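Side-chain contacts in techylectin-5A (Tachypleus tridentatus, PDB 1JC9), which agglutinates bacteria and human erythrocytes in innate immunity by recognising acetyl-containing substances on their surfaces: residues K107-Y112 with D166-L171; D103-Y106 with N111-L114; Y98-D103 with E120-L125. All coordinates share one frame; numbering follows the deposited sequence.

Contact 1. Residues K107-Y112 with D166-L171; sequences KPWKNY and DYLYCL
Trp-109, Tyr-169 and Leu-168 form a small, buried, wholly apolar contact between the first turn of helix 109-114 and the loop that leads from strand 152-162 to strand 171-172. No hydrogen bond crosses it. The six-membered ring of Trp-109 and the ring of Tyr-169 lie in planes 28° apart, with centroids 5.5 Å from each other, and the planes are offset so far that little of one ring lies over the other. The touching atoms are the CZ2 and CH2 carbons of Trp-109 and the CD2 and CE2 carbons of Tyr-169: CZ2 of Trp-109 comes to 3.5 Å from CE2 of Tyr-169, while CH2 of Trp-109 lies 3.8 Å from CD2 of Tyr-169. The indole reaches out from the helix because chi1, -173°, turns CG away from the backbone N, and its long, flat ring system covers much of the distance between backbones whose CA atoms, in Trp-109 and Leu-168, are 10.2 Å apart. Leu-168 adds a single methyl, CD2, at 4.1 Å from CH2 of Trp-109. Both aromatic residues suit a place that is apolar in the middle and polar at its margins, since the indole NE1 of Trp-109 is hydrogen-bonded to Glu-165 and the hydroxyl of Tyr-169 to Asp-128. Beyond the pair, Lys-197 makes a cation-pi contact with Trp-109, Tyr-169 also touches Asn-127, and the contact thus lies where helices 109-114 and 127-136 meet the loop before strand 171-172.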
loop_
_atom_site.group_PDB
_atom_site.type_symbol
_atom_site.label_atom_id
_atom_site.label_comp_id
_atom_site.label_asym_id
_atom_site.label_seq_id
_atom_site.Cartn_x
_atom_site.Cartn_y
_atom_site.Cartn_z
ATOM N N LYS A 107 -2.780 13.994 -0.921
ATOM C CA LYS A 107 -1.593 14.787 -0.610
ATOM C C LYS A 107 -0.566 14.807 -1.734
ATOM O O LYS A 107 -0.579 13.949 -2.608
ATOM C CB LYS A 107 -0.927 14.253 0.662
ATOM C CG LYS A 107 -1.800 14.299 1.910
ATOM C CD LYS A 107 -0.958 14.060 3.156
ATOM C CE LYS A 107 -1.809 13.944 4.414
ATOM N NZ LYS A 107 -2.714 15.113 4.578
ATOM N N PRO A 108 0.352 15.788 -1.711
ATOM C CA PRO A 108 1.400 15.935 -2.725
ATOM C C PRO A 108 2.583 14.976 -2.592
ATOM O O PRO A 108 2.703 14.240 -1.612
ATOM C CB PRO A 108 1.827 17.388 -2.562
ATOM C CG PRO A 108 1.711 17.575 -1.085
ATOM C CD PRO A 108 0.369 16.933 -0.782
ATOM N N TRP A 109 3.454 15.016 -3.597
ATOM C CA TRP A 109 4.647 14.178 -3.684
ATOM C C TRP A 109 5.483 14.111 -2.410
ATOM O O TRP A 109 5.884 13.025 -1.979
ATOM C CB TRP A 109 5.518 14.664 -4.846
ATOM C CG TRP A 109 6.702 13.794 -5.155
ATOM C CD1 TRP A 109 7.966 13.912 -4.649
ATOM C CD2 TRP A 109 6.736 12.689 -6.066
ATOM N NE1 TRP A 109 8.786 12.953 -5.195
ATOM C CE2 TRP A 109 8.057 12.189 -6.067
ATOM C CE3 TRP A 109 5.778 12.075 -6.886
ATOM C CZ2 TRP A 109 8.445 11.101 -6.857
ATOM C CZ3 TRP A 109 6.164 10.995 -7.670
ATOM C CH2 TRP A 109 7.487 10.521 -7.650
ATOM N N LYS A 110 5.753 15.263 -1.806
ATOM C CA LYS A 110 6.560 15.294 -0.591
ATOM C C LYS A 110 5.988 14.423 0.528
ATOM O O LYS A 110 6.728 13.722 1.222
ATOM C CB LYS A 110 6.713 16.728 -0.081
ATOM C CG LYS A 110 7.564 16.820 1.182
ATOM C CD LYS A 110 7.764 18.252 1.650
ATOM C CE LYS A 110 8.648 18.290 2.889
ATOM N NZ LYS A 110 8.898 19.680 3.354
ATOM N N ASN A 111 4.674 14.471 0.711
ATOM C CA ASN A 111 4.031 13.684 1.757
ATOM C C ASN A 111 4.118 12.188 1.476
ATOM O O ASN A 111 4.351 11.389 2.386
ATOM C CB ASN A 111 2.570 14.110 1.905
ATOM C CG ASN A 111 2.433 15.504 2.489
ATOM O OD1 ASN A 111 2.777 15.739 3.649
ATOM N ND2 ASN A 111 1.941 16.438 1.687
ATOM N N TYR A 112 3.932 11.807 0.217
ATOM C CA TYR A 112 4.010 10.402 -0.148
ATOM C C TYR A 112 5.444 9.902 -0.086
ATOM O O TYR A 112 5.692 8.719 0.152
ATOM C CB TYR A 112 3.410 10.188 -1.537
ATOM C CG TYR A 112 1.931 9.891 -1.472
ATOM C CD1 TYR A 112 1.480 8.623 -1.113
ATOM C CD2 TYR A 112 0.985 10.889 -1.698
ATOM C CE1 TYR A 112 0.118 8.349 -0.976
ATOM C CE2 TYR A 112 -0.388 10.628 -1.560
ATOM C CZ TYR A 112 -0.808 9.355 -1.197
ATOM O OH TYR A 112 -2.154 9.083 -1.037
ATOM N N ASP A 166 14.629 8.856 -7.964
ATOM C CA ASP A 166 15.134 9.278 -9.269
ATOM C C ASP A 166 14.384 8.564 -10.379
ATOM O O ASP A 166 14.180 9.112 -11.462
ATOM C CB ASP A 166 16.629 8.980 -9.404
ATOM C CG ASP A 166 17.472 9.824 -8.480
ATOM O OD1 ASP A 166 17.182 11.033 -8.364
ATOM O OD2 ASP A 166 18.426 9.285 -7.878
ATOM N N TYR A 167 13.977 7.334 -10.101
ATOM C CA TYR A 167 13.244 6.544 -11.075
ATOM C C TYR A 167 11.751 6.618 -10.824
ATOM O O TYR A 167 10.994 5.757 -11.268
ATOM C CB TYR A 167 13.730 5.098 -11.032
ATOM C CG TYR A 167 15.128 4.967 -11.571
ATOM C CD1 TYR A 167 15.363 4.948 -12.946
ATOM C CD2 TYR A 167 16.230 4.952 -10.712
ATOM C CE1 TYR A 167 16.660 4.922 -13.456
ATOM C CE2 TYR A 167 17.533 4.929 -11.213
ATOM C CZ TYR A 167 17.736 4.915 -12.586
ATOM O OH TYR A 167 19.014 4.908 -13.092
ATOM N N LEU A 168 11.344 7.654 -10.098
ATOM C CA LEU A 168 9.939 7.898 -9.785
ATOM C C LEU A 168 9.207 6.728 -9.111
ATOM O O LEU A 168 8.035 6.478 -9.391
ATOM C CB LEU A 168 9.203 8.309 -11.067
ATOM C CG LEU A 168 9.856 9.451 -11.858
ATOM C CD1 LEU A 168 9.073 9.699 -13.133
ATOM C CD2 LEU A 168 9.906 10.715 -11.010
ATOM N N TYR A 169 9.905 6.023 -8.224
ATOM C CA TYR A 169 9.331 4.895 -7.489
ATOM C C TYR A 169 8.579 3.908 -8.387
ATOM O O TYR A 169 7.501 3.423 -8.036
ATOM C CB TYR A 169 8.395 5.423 -6.398
ATOM C CG TYR A 169 9.058 6.412 -5.457
ATOM C CD1 TYR A 169 10.176 6.049 -4.700
ATOM C CD2 TYR A 169 8.553 7.705 -5.309
ATOM C CE1 TYR A 169 10.772 6.950 -3.814
ATOM C CE2 TYR A 169 9.141 8.612 -4.428
ATOM C CZ TYR A 169 10.247 8.228 -3.683
ATOM O OH TYR A 169 10.814 9.119 -2.797
ATOM N N CYS A 170 9.165 3.600 -9.538
ATOM C CA CYS A 170 8.552 2.679 -10.486
ATOM C C CYS A 170 8.232 1.336 -9.828
ATOM O O CYS A 170 9.067 0.765 -9.125
ATOM C CB CYS A 170 9.484 2.466 -11.677
ATOM S SG CYS A 170 8.689 1.635 -13.052
ATOM N N LEU A 171 7.027 0.832 -10.081
ATOM C CA LEU A 171 6.558 -0.424 -9.496
ATOM C C LEU A 171 6.960 -1.710 -10.224
ATOM O O LEU A 171 6.968 -1.764 -11.450
ATOM C CB LEU A 171 5.033 -0.388 -9.385
ATOM C CG LEU A 171 4.339 -1.649 -8.857
ATOM C CD1 LEU A 171 4.595 -1.803 -7.363
ATOM C CD2 LEU A 171 2.849 -1.539 -9.119
#

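Contact 2. Residues D103-Y106 with N111-L114; sequences DYFY and NYKL
Chi1 of -90° in Tyr-112 sends the phenol from helix 109-114 back toward the preceding loop and so brings its hydroxyl to Phe-105, while chi1 of -83° in Phe-105, with CG anti to the carbonyl carbon, sets the phenyl ring beside that hydroxyl. The phenol spans most of the gap between the two backbones, whose closest CA atoms, those of Phe-105 and Tyr-112, are 8.9 Å apart. At its end the hydroxyl donates a hydrogen bond to a main-chain carbonyl, with Tyr-112 OH 2.7 Å from Phe-105 O. The hydroxyl lies in the carbonyl plane and meets a lone pair of Phe-105 O, at a C=O...donor angle of 135°, and the accepting oxygen sits at the edge of the phenol, near the plane of its ring. The phenol thus gives the carbonyl of this buried loop residue a hydrogen-bond donor. Tyrosine fits because it joins a rigid apolar ring to a donor at its far end. Phe-105 suits a buried place where its ring meets Phe-116 edge-to-face and takes a cation-pi contact from Arg-95. The two side chains cross at about a right angle, and the same hydroxyl rests near the Phe-105 side chain, with Tyr-112 OH 3.6 Å from both CB and CD2 of Phe-105. Phe-116 and Trp-124 each meet the Tyr-112 ring edge-to-face. The accepting residue occupies the third position of a type I beta turn from Asp-103 to Tyr-106, closed by Tyr-106 N to Asp-103 O at 3.1 Å. The arrangement is thus a side-chain-to-main-chain bond tying a beta turn to the short helix that follows it, within the aromatic interior of this fibrinogen C-terminal domain.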
loop_
_atom_site.group_PDB
_atom_site.type_symbol
_atom_site.label_atom_id
_atom_site.label_comp_id
_atom_site.label_asym_id
_atom_site.label_seq_id
_atom_site.Cartn_x
_atom_site.Cartn_y
_atom_site.Cartn_z
ATOM N N ASP A 103 -10.684 13.045 2.443
ATOM C CA ASP A 103 -9.651 13.411 1.477
ATOM C C ASP A 103 -8.270 13.481 2.137
ATOM O O ASP A 103 -7.379 14.191 1.675
ATOM C CB ASP A 103 -9.998 14.759 0.830
ATOM C CG ASP A 103 -9.948 15.915 1.816
ATOM O OD1 ASP A 103 -10.190 15.693 3.023
ATOM O OD2 ASP A 103 -9.679 17.055 1.382
ATOM N N TYR A 104 -8.104 12.718 3.211
ATOM C CA TYR A 104 -6.854 12.672 3.960
ATOM C C TYR A 104 -5.648 12.201 3.139
ATOM O O TYR A 104 -4.519 12.644 3.371
ATOM C CB TYR A 104 -7.036 11.767 5.177
ATOM C CG TYR A 104 -5.847 11.723 6.102
ATOM C CD1 TYR A 104 -5.360 12.885 6.703
ATOM C CD2 TYR A 104 -5.225 10.513 6.401
ATOM C CE1 TYR A 104 -4.280 12.841 7.585
ATOM C CE2 TYR A 104 -4.149 10.456 7.279
ATOM C CZ TYR A 104 -3.683 11.619 7.869
ATOM O OH TYR A 104 -2.633 11.552 8.753
ATOM N N PHE A 105 -5.884 11.305 2.183
ATOM C CA PHE A 105 -4.802 10.787 1.349
ATOM C C PHE A 105 -4.582 11.588 0.072
ATOM O O PHE A 105 -3.788 11.201 -0.789
ATOM C CB PHE A 105 -5.056 9.315 1.011
ATOM C CG PHE A 105 -4.615 8.369 2.092
ATOM C CD1 PHE A 105 -5.146 8.461 3.376
ATOM C CD2 PHE A 105 -3.637 7.415 1.839
ATOM C CE1 PHE A 105 -4.705 7.617 4.395
ATOM C CE2 PHE A 105 -3.190 6.565 2.851
ATOM C CZ PHE A 105 -3.725 6.669 4.132
ATOM N N TYR A 106 -5.287 12.708 -0.041
ATOM C CA TYR A 106 -5.169 13.589 -1.194
ATOM C C TYR A 106 -4.000 14.528 -0.894
ATOM O O TYR A 106 -4.200 15.712 -0.633
ATOM C CB TYR A 106 -6.465 14.387 -1.358
ATOM C CG TYR A 106 -6.546 15.209 -2.621
ATOM C CD1 TYR A 106 -6.593 14.597 -3.870
ATOM C CD2 TYR A 106 -6.586 16.603 -2.569
ATOM C CE1 TYR A 106 -6.681 15.347 -5.038
ATOM C CE2 TYR A 106 -6.671 17.366 -3.739
ATOM C CZ TYR A 106 -6.717 16.726 -4.967
ATOM O OH TYR A 106 -6.786 17.460 -6.129
ATOM N N ASN A 111 4.674 14.471 0.711
ATOM C CA ASN A 111 4.031 13.684 1.757
ATOM C C ASN A 111 4.118 12.188 1.476
ATOM O O ASN A 111 4.351 11.389 2.386
ATOM C CB ASN A 111 2.570 14.110 1.905
ATOM C CG ASN A 111 2.433 15.504 2.489
ATOM O OD1 ASN A 111 2.777 15.739 3.649
ATOM N ND2 ASN A 111 1.941 16.438 1.687
ATOM N N TYR A 112 3.932 11.807 0.217
ATOM C CA TYR A 112 4.010 10.402 -0.148
ATOM C C TYR A 112 5.444 9.902 -0.086
ATOM O O TYR A 112 5.692 8.719 0.152
ATOM C CB TYR A 112 3.410 10.188 -1.537
ATOM C CG TYR A 112 1.931 9.891 -1.472
ATOM C CD1 TYR A 112 1.480 8.623 -1.113
ATOM C CD2 TYR A 112 0.985 10.889 -1.698
ATOM C CE1 TYR A 112 0.118 8.349 -0.976
ATOM C CE2 TYR A 112 -0.388 10.628 -1.560
ATOM C CZ TYR A 112 -0.808 9.355 -1.197
ATOM O OH TYR A 112 -2.154 9.083 -1.037
ATOM N N LYS A 113 6.387 10.812 -0.291
ATOM C CA LYS A 113 7.805 10.478 -0.241
ATOM C C LYS A 113 8.236 10.177 1.196
ATOM O O LYS A 113 8.923 9.183 1.455
ATOM C CB LYS A 113 8.628 11.650 -0.798
ATOM C CG LYS A 113 10.117 11.613 -0.456
ATOM C CD LYS A 113 10.798 12.891 -0.924
ATOM C CE LYS A 113 12.239 12.989 -0.425
ATOM N NZ LYS A 113 13.118 11.955 -1.033
ATOM N N LEU A 114 7.816 11.030 2.127
ATOM C CA LEU A 114 8.180 10.880 3.533
ATOM C C LEU A 114 7.227 10.026 4.369
ATOM O O LEU A 114 7.624 9.489 5.408
ATOM C CB LEU A 114 8.314 12.262 4.182
ATOM C CG LEU A 114 9.398 13.181 3.604
ATOM C CD1 LEU A 114 9.308 14.548 4.257
ATOM C CD2 LEU A 114 10.774 12.559 3.817
#

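Contact 3. Residues Y98-D103 with E120-L125; sequences YGNPSD and EKDFWL
OD2 of Asp-122 is held by two donors, the side-chain amide of Asn-100 and water 1. The bond from Asn-100 ND2 to Asp-122 OD2 is 3.1 Å long with an N-H...O angle of 159°, and it uses the syn lone pair of the acceptor, which lies close to the amide plane. A weak second bond joins the same ND2 of Asn-100 to OD1 of Asp-122. The amide lies almost flat in line with the carboxylate, so one nitrogen can approach both oxygens. Chi1 of 46° sets the Asp-122 carboxylate between its own backbone N and carbonyl carbon, turned toward the loop. Water 1 donates to OD2 of Asp-122, at 2.9 Å, and accepts from the backbone N of both Tyr-98 and Asn-100, so the buried acid also holds the loop backbone. Water 2 donates to Asp-122 O and accepts weakly from Asn-100 ND2, linking the amide to the Asp-122 backbone. In the fibrinogen-related fold this joins the loop leaving strand 89-95 to the chain entering strand 123-124, which pairs antiparallel with that same strand. Gly-99, with a positive phi, makes the bend between the two residues that reach across. Next to the polar group, Lys-121 lays its CB over one face of the Tyr-98 ring in a CH-pi contact, 4.0 Å from the ring centroid and 20° off the normal. The lysine suits this exposed margin: its first methylenes cover the aromatic ring while its extended chain carries the ammonium group away.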
loop_
_atom_site.group_PDB
_atom_site.type_symbol
_atom_site.label_atom_id
_atom_site.label_comp_id
_atom_site.label_asym_id
_atom_site.label_seq_id
_atom_site.Cartn_x
_atom_site.Cartn_y
_atom_site.Cartn_z
ATOM N N TYR A 98 -11.105 6.130 10.976
ATOM C CA TYR A 98 -10.428 6.550 12.197
ATOM C C TYR A 98 -10.605 8.015 12.570
ATOM O O TYR A 98 -9.948 8.502 13.486
ATOM C CB TYR A 98 -8.933 6.235 12.090
ATOM C CG TYR A 98 -8.631 4.761 11.946
ATOM C CD1 TYR A 98 -8.785 3.891 13.023
ATOM C CD2 TYR A 98 -8.208 4.231 10.728
ATOM C CE1 TYR A 98 -8.527 2.528 12.890
ATOM C CE2 TYR A 98 -7.947 2.870 10.585
ATOM C CZ TYR A 98 -8.107 2.027 11.668
ATOM O OH TYR A 98 -7.850 0.683 11.534
ATOM N N GLY A 99 -11.478 8.723 11.863
ATOM C CA GLY A 99 -11.704 10.118 12.190
ATOM C C GLY A 99 -11.069 11.145 11.274
ATOM O O GLY A 99 -11.349 12.337 11.399
ATOM N N ASN A 100 -10.210 10.711 10.358
ATOM C CA ASN A 100 -9.577 11.654 9.443
ATOM C C ASN A 100 -10.531 11.994 8.302
ATOM O O ASN A 100 -11.446 11.231 8.004
ATOM C CB ASN A 100 -8.273 11.068 8.891
ATOM C CG ASN A 100 -7.176 11.008 9.939
ATOM O OD1 ASN A 100 -6.841 12.018 10.553
ATOM N ND2 ASN A 100 -6.610 9.824 10.148
ATOM N N PRO A 101 -10.339 13.158 7.661
ATOM C CA PRO A 101 -11.189 13.593 6.546
ATOM C C PRO A 101 -11.162 12.573 5.407
ATOM O O PRO A 101 -10.177 11.852 5.238
ATOM C CB PRO A 101 -10.558 14.921 6.130
ATOM C CG PRO A 101 -9.939 15.417 7.388
ATOM C CD PRO A 101 -9.317 14.175 7.962
ATOM N N SER A 102 -12.234 12.527 4.620
ATOM C CA SER A 102 -12.322 11.589 3.506
ATOM C C SER A 102 -11.252 11.841 2.445
ATOM O O SER A 102 -10.951 10.958 1.642
ATOM C CB SER A 102 -13.707 11.671 2.857
ATOM O OG SER A 102 -13.904 12.936 2.251
ATOM N N ASP A 103 -10.684 13.045 2.443
ATOM C CA ASP A 103 -9.651 13.411 1.477
ATOM C C ASP A 103 -8.270 13.481 2.137
ATOM O O ASP A 103 -7.379 14.191 1.675
ATOM C CB ASP A 103 -9.998 14.759 0.830
ATOM C CG ASP A 103 -9.948 15.915 1.816
ATOM O OD1 ASP A 103 -10.190 15.693 3.023
ATOM O OD2 ASP A 103 -9.679 17.055 1.382
ATOM N N GLU A 120 -0.858 2.997 13.637
ATOM C CA GLU A 120 -1.878 2.189 14.302
ATOM C C GLU A 120 -3.270 2.493 13.751
ATOM O O GLU A 120 -4.245 1.826 14.095
ATOM C CB GLU A 120 -1.847 2.421 15.817
ATOM C CG GLU A 120 -0.591 1.881 16.487
ATOM C CD GLU A 120 -0.639 1.983 17.999
ATOM O OE1 GLU A 120 -1.512 1.335 18.612
ATOM O OE2 GLU A 120 0.196 2.712 18.575
ATOM N N LYS A 121 -3.353 3.503 12.892
ATOM C CA LYS A 121 -4.612 3.895 12.270
ATOM C C LYS A 121 -4.406 3.906 10.762
ATOM O O LYS A 121 -3.821 2.966 10.224
ATOM C CB LYS A 121 -5.037 5.267 12.789
ATOM C CG LYS A 121 -5.327 5.234 14.283
ATOM C CD LYS A 121 -5.721 6.586 14.841
ATOM C CE LYS A 121 -6.074 6.464 16.320
ATOM N NZ LYS A 121 -6.405 7.787 16.928
ATOM N N ASP A 122 -4.877 4.943 10.073
ATOM C CA ASP A 122 -4.686 5.003 8.624
ATOM C C ASP A 122 -3.398 5.754 8.291
ATOM O O ASP A 122 -3.116 6.806 8.865
ATOM C CB ASP A 122 -5.905 5.636 7.931
ATOM C CG ASP A 122 -6.392 6.913 8.608
ATOM O OD1 ASP A 122 -6.064 7.150 9.790
ATOM O OD2 ASP A 122 -7.132 7.677 7.951
ATOM N N PHE A 123 -2.607 5.203 7.371
ATOM C CA PHE A 123 -1.331 5.821 7.024
ATOM C C PHE A 123 -0.726 5.281 5.731
ATOM O O PHE A 123 -1.230 4.329 5.138
ATOM C CB PHE A 123 -0.318 5.557 8.137
ATOM C CG PHE A 123 0.168 4.128 8.175
ATOM C CD1 PHE A 123 -0.673 3.102 8.606
ATOM C CD2 PHE A 123 1.440 3.798 7.708
ATOM C CE1 PHE A 123 -0.257 1.769 8.569
ATOM C CE2 PHE A 123 1.869 2.467 7.664
ATOM C CZ PHE A 123 1.019 1.451 8.093
ATOM N N TRP A 124 0.369 5.919 5.322
ATOM C CA TRP A 124 1.158 5.535 4.159
ATOM C C TRP A 124 2.572 5.609 4.720
ATOM O O TRP A 124 3.006 6.670 5.161
ATOM C CB TRP A 124 1.004 6.531 3.007
ATOM C CG TRP A 124 1.890 6.187 1.832
ATOM C CD1 TRP A 124 3.055 6.806 1.471
ATOM C CD2 TRP A 124 1.685 5.132 0.882
ATOM N NE1 TRP A 124 3.587 6.200 0.351
ATOM C CE2 TRP A 124 2.765 5.170 -0.029
ATOM C CE3 TRP A 124 0.692 4.156 0.712
ATOM C CZ2 TRP A 124 2.879 4.273 -1.095
ATOM C CZ3 TRP A 124 0.808 3.264 -0.351
ATOM C CH2 TRP A 124 1.895 3.331 -1.239
ATOM N N LEU A 125 3.282 4.485 4.719
ATOM C CA LEU A 125 4.622 4.438 5.293
ATOM C C LEU A 125 5.633 5.428 4.721
ATOM O O LEU A 125 6.458 5.957 5.459
ATOM C CB LEU A 125 5.184 3.013 5.192
ATOM C CG LEU A 125 6.449 2.736 6.007
ATOM C CD1 LEU A 125 6.141 2.885 7.498
ATOM C CD2 LEU A 125 6.957 1.333 5.709
HETATM O O HOH W 1 -9.723 7.980 9.125
HETATM O O HOH W 2 -3.532 8.619 10.806
#

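From the N terminus, the chain leaves strand 89-95 and enters the long loop where contact 3 begins, at 98-103. Contact 2 starts from the end of that segment, sharing Asp-103, and closes the short loop running into helix 109-114. It nests within contact 3, whose second segment, 120-125, comes after the helix and runs into strand 123-124. Contact 1 takes up the chain at 107-112, shares Asn-111 and Tyr-112 with contact 2, crosses contact 3, and closes much later at 166-171, beyond strand 152-162. Together they tie the loop after strand 89-95 to the sheet, and helix 109-114 to the loop before strand 171-172.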